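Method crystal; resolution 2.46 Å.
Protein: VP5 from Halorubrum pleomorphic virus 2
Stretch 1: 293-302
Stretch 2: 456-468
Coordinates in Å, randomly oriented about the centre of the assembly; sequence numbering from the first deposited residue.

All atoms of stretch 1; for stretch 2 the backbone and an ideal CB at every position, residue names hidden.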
# COMPACT_ATOMS: atom_id res chain seq x y z
N LEU A 293 0.73 11.10 8.77
CA LEU A 293 1.24 9.99 9.59
C LEU A 293 2.69 10.26 10.02
O LEU A 293 3.34 9.39 10.59
CB LEU A 293 1.13 8.65 8.84
CG LEU A 293 -0.27 8.05 8.80
CD1 LEU A 293 -0.45 7.16 7.59
CD2 LEU A 293 -0.61 7.30 10.09
N ASN A 294 3.17 11.50 9.77
CA ASN A 294 4.49 12.02 10.15
C ASN A 294 5.65 11.08 9.71
O ASN A 294 6.56 10.78 10.49
CB ASN A 294 4.53 12.30 11.65
CG ASN A 294 5.66 13.19 12.07
OD1 ASN A 294 5.92 14.24 11.45
ND2 ASN A 294 6.36 12.79 13.12
N VAL A 295 5.61 10.66 8.45
CA VAL A 295 6.64 9.80 7.88
C VAL A 295 7.72 10.75 7.31
O VAL A 295 7.36 11.62 6.53
CB VAL A 295 6.04 8.83 6.82
CG1 VAL A 295 7.13 8.06 6.08
CG2 VAL A 295 5.05 7.86 7.47
N PRO A 296 9.02 10.64 7.73
CA PRO A 296 10.05 11.56 7.19
C PRO A 296 9.98 11.67 5.66
O PRO A 296 9.87 10.65 4.97
CB PRO A 296 11.36 10.95 7.66
CG PRO A 296 11.00 10.21 8.89
CD PRO A 296 9.60 9.70 8.70
N VAL A 297 9.94 12.91 5.14
CA VAL A 297 9.79 13.19 3.71
C VAL A 297 10.81 14.23 3.23
O VAL A 297 11.19 15.12 3.99
CB VAL A 297 8.33 13.68 3.40
CG1 VAL A 297 8.19 14.20 1.98
CG2 VAL A 297 7.29 12.60 3.66
N ASP A 298 11.21 14.13 1.95
CA ASP A 298 12.03 15.11 1.27
C ASP A 298 11.19 15.69 0.14
O ASP A 298 11.23 15.20 -1.00
CB ASP A 298 13.37 14.53 0.78
CG ASP A 298 14.35 15.58 0.25
OD1 ASP A 298 13.91 16.68 -0.14
OD2 ASP A 298 15.56 15.29 0.22
N ALA A 299 10.41 16.72 0.48
CA ALA A 299 9.53 17.44 -0.42
C ALA A 299 10.30 18.41 -1.33
O ALA A 299 9.83 18.71 -2.43
CB ALA A 299 8.51 18.23 0.40
N GLU A 300 11.46 18.89 -0.86
CA GLU A 300 12.27 19.90 -1.55
C GLU A 300 13.30 19.36 -2.56
O GLU A 300 13.89 20.18 -3.26
CB GLU A 300 13.00 20.78 -0.52
CG GLU A 300 12.28 22.09 -0.23
CD GLU A 300 11.99 23.01 -1.41
OE1 GLU A 300 12.86 23.13 -2.31
OE2 GLU A 300 10.90 23.61 -1.43
N ARG A 301 13.51 18.04 -2.65
CA ARG A 301 14.48 17.52 -3.62
C ARG A 301 13.87 16.48 -4.55
O ARG A 301 13.58 15.36 -4.14
CB ARG A 301 15.73 16.97 -2.92
CG ARG A 301 16.77 18.05 -2.64
CD ARG A 301 17.45 17.85 -1.30
NE ARG A 301 16.53 18.18 -0.20
CZ ARG A 301 16.79 19.07 0.75
NH1 ARG A 301 15.89 19.30 1.70
NH2 ARG A 301 17.94 19.72 0.77
N GLU A 302 13.67 16.89 -5.82
CA GLU A 302 13.13 16.03 -6.87
C GLU A 302 14.26 15.16 -7.39
O GLU A 302 15.34 15.66 -7.74
CB GLU A 302 12.50 16.86 -8.00
CG GLU A 302 11.59 16.04 -8.91
CD GLU A 302 11.25 16.69 -10.24
OE1 GLU A 302 10.42 17.63 -10.25
OE2 GLU A 302 11.80 16.25 -11.27
N UNK A 456 21.44 21.36 -8.75
CA UNK A 456 21.69 19.92 -8.73
C UNK A 456 22.50 19.58 -7.48
O UNK A 456 23.71 19.83 -7.43
CB UNK A 456 22.42 19.47 -10.00
N UNK A 457 21.82 19.04 -6.46
CA UNK A 457 22.42 18.67 -5.18
C UNK A 457 22.89 17.19 -5.21
O UNK A 457 22.52 16.46 -6.13
CB UNK A 457 21.42 18.89 -4.05
N UNK A 458 23.68 16.77 -4.21
CA UNK A 458 24.25 15.42 -4.14
C UNK A 458 23.61 14.52 -3.07
O UNK A 458 23.82 13.31 -3.11
CB UNK A 458 25.75 15.52 -3.87
N UNK A 459 22.84 15.09 -2.13
CA UNK A 459 22.22 14.32 -1.05
C UNK A 459 20.79 14.77 -0.75
O UNK A 459 20.39 15.89 -1.11
CB UNK A 459 23.07 14.43 0.22
N UNK A 460 20.02 13.90 -0.07
CA UNK A 460 18.65 14.15 0.36
C UNK A 460 18.60 14.55 1.84
O UNK A 460 19.52 14.22 2.60
CB UNK A 460 17.79 12.91 0.12
N UNK A 461 17.53 15.26 2.25
CA UNK A 461 17.28 15.70 3.63
C UNK A 461 15.82 15.43 3.96
O UNK A 461 14.92 16.05 3.38
CB UNK A 461 17.62 17.18 3.82
N UNK A 462 15.58 14.48 4.88
CA UNK A 462 14.24 14.06 5.29
C UNK A 462 13.76 14.86 6.50
O UNK A 462 14.50 15.03 7.47
CB UNK A 462 14.23 12.56 5.61
N UNK A 463 12.53 15.38 6.41
CA UNK A 463 11.90 16.19 7.44
C UNK A 463 10.63 15.53 7.98
O UNK A 463 9.84 14.94 7.23
CB UNK A 463 11.58 17.58 6.89
N UNK A 464 10.45 15.65 9.29
CA UNK A 464 9.29 15.19 10.04
C UNK A 464 9.17 16.02 11.30
O UNK A 464 10.16 16.61 11.75
CB UNK A 464 9.40 13.70 10.37
N UNK A 465 7.96 16.11 11.86
CA UNK A 465 7.72 16.81 13.12
C UNK A 465 8.21 15.93 14.26
O UNK A 465 8.32 14.71 14.09
CB UNK A 465 6.24 17.16 13.29
N UNK A 466 8.53 16.54 15.41
CA UNK A 466 9.00 15.81 16.58
C UNK A 466 7.95 14.77 16.99
O UNK A 466 6.77 15.10 17.10
CB UNK A 466 9.29 16.77 17.73
N UNK A 467 8.31 13.48 17.13
CA UNK A 467 7.29 12.48 17.48
C UNK A 467 6.86 12.65 18.93
O UNK A 467 7.63 13.18 19.72
CB UNK A 467 7.82 11.06 17.25
N UNK A 468 5.63 12.25 19.25
CA UNK A 468 5.08 12.37 20.60
C UNK A 468 5.64 11.31 21.54
O UNK A 468 5.95 10.19 21.13
CB UNK A 468 3.55 12.27 20.56

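Position 456 lies beyond the reach of stretch 1, so nothing there restricts its side chain; it is Glu456, extended and without contact. At 457 the CA-to-CB bond points toward stretch 1, and the ideal CB lies 4.9 Å from CG of Arg301. The neighbour offered is the aliphatic part of an arginine whose NE is already engaged by Asp298, so a small or medium apolar side chain would suit. Val457, in the m rotamer, brings CG2 to 3.7 Å from Arg301 CG.

Positions 458 and 459 have no atom of stretch 1 within 5.5 Å of their ideal CB atoms, and many residues would serve. They are Thr458, which makes no contact, and Ala459, whose backbone O lies 3.5 Å from Arg301 CD.

Position 460 is tighter. Its CB points sideways, yet the ideal CB is only 3.3 Å from OD2 of Asp298, which disfavours an acidic group near the carboxylate and leaves compact side chains plausible. Thr460 fits with chi1 near 56°; its CB is 3.2 Å from Asp298 OD2, while OG1 is hydrogen-bonded elsewhere in the structure.

At 461 the backbone carries the main interaction, open to any residue but proline: the amide N donates to Asp298 OD2 at 2.8 Å. The same carboxylate forms a salt bridge within stretch 1, Arg301 NE to Asp298 OD1 at 3.0 Å, so one aspartate ties its own stretch to the other. The ideal CB is 3.5 Å from Arg301 NH1, where a small or polar side chain would be comfortable. Ser461 places its CB over one face of the guanidinium.

The CB of 462 also points sideways, 3.9 Å from CB of Pro296 and close to the Val297 backbone. An apolar or aromatic side chain could cover this surface, though the backbone does not single one out. Phe462 packs CB to CB against Pro296 at 3.9 Å and lays a ring face against Asp298, whose CB is 4.3 Å from the ring centroid, a CH-pi contact.

Position 463 forms an isolated antiparallel bridge with Val297. Its N donates to Val297 O at 2.8 Å, and its O accepts from Val297 N at 2.9 Å. CA-to-CB points away overall, although the ideal CB is still 3.8 Å from Val297 O, so most residues with a free amide hydrogen would do; the residue is Asp463.

The CB of 464 points toward stretch 1, 3.7 Å from Asn294 OD1 and 3.9 Å from Pro296 CA, favouring a small residue. Ser464 supplies one, its CB 4.1 Å from Pro296 CG.

At 465 Asn294 acts as a clamp: the backbone N of 465 donates to Asn294 OD1 at 2.8 Å, and Asn294 ND2 donates to the backbone O of 465 at 2.9 Å. The first of these bonds needs a free NH; the ideal CB, pointing sideways, is 3.5 Å from Asn294 OD1, so the start of the side chain is close to stretch 1, but several residues would suit. The residue is Ser465, with OG hydrogen-bonded elsewhere in the structure.

Position 466 points away and is unconstrained; it is Glu466. At 467, phi of -71° permits proline among others, and Pro467 lies loosely beside Asn294, its CA 4.5 Å from Asn294 ND2. Position 468, out of reach, is His468.

Stretch 2, residues 456-468: EVTATSFDSSEPH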
# COMPACT_ATOMS: atom_id res chain seq x y z
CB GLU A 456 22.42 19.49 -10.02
CG GLU A 456 22.34 18.01 -10.32
CD GLU A 456 22.94 17.60 -11.65
OE1 GLU A 456 22.40 18.01 -12.70
OE2 GLU A 456 23.94 16.85 -11.64
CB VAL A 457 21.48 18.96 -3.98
CG1 VAL A 457 21.20 20.46 -3.86
CG2 VAL A 457 20.18 18.17 -4.06
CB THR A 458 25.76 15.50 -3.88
OG1 THR A 458 26.00 16.24 -2.68
CG2 THR A 458 26.52 16.11 -5.05
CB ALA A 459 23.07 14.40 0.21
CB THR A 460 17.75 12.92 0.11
OG1 THR A 460 18.31 11.78 0.77
CG2 THR A 460 17.53 12.63 -1.37
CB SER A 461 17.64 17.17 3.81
OG SER A 461 17.33 17.63 5.11
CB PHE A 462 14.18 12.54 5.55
CG PHE A 462 14.35 11.75 4.27
CD1 PHE A 462 13.26 11.51 3.44
CD2 PHE A 462 15.60 11.30 3.86
CE1 PHE A 462 13.42 10.83 2.23
CE2 PHE A 462 15.76 10.63 2.65
CZ PHE A 462 14.68 10.41 1.84
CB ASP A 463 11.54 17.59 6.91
CG ASP A 463 12.71 18.54 6.70
OD1 ASP A 463 13.67 18.50 7.51
OD2 ASP A 463 12.65 19.35 5.74
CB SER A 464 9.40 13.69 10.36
OG SER A 464 10.28 13.41 11.44
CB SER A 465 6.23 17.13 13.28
OG SER A 465 5.79 18.02 12.27
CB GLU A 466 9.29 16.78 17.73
CG GLU A 466 9.98 16.12 18.92
CD GLU A 466 10.40 17.09 20.01
OE1 GLU A 466 11.14 18.05 19.71
OE2 GLU A 466 9.99 16.87 21.17
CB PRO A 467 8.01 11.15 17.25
CG PRO A 467 9.27 11.50 16.50
CD PRO A 467 9.63 12.84 17.00
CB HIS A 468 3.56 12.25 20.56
CG HIS A 468 2.86 13.46 20.05
ND1 HIS A 468 2.44 14.46 20.90
CD2 HIS A 468 2.44 13.74 18.80
CE1 HIS A 468 1.81 15.34 20.13
NE2 HIS A 468 1.80 14.95 18.86
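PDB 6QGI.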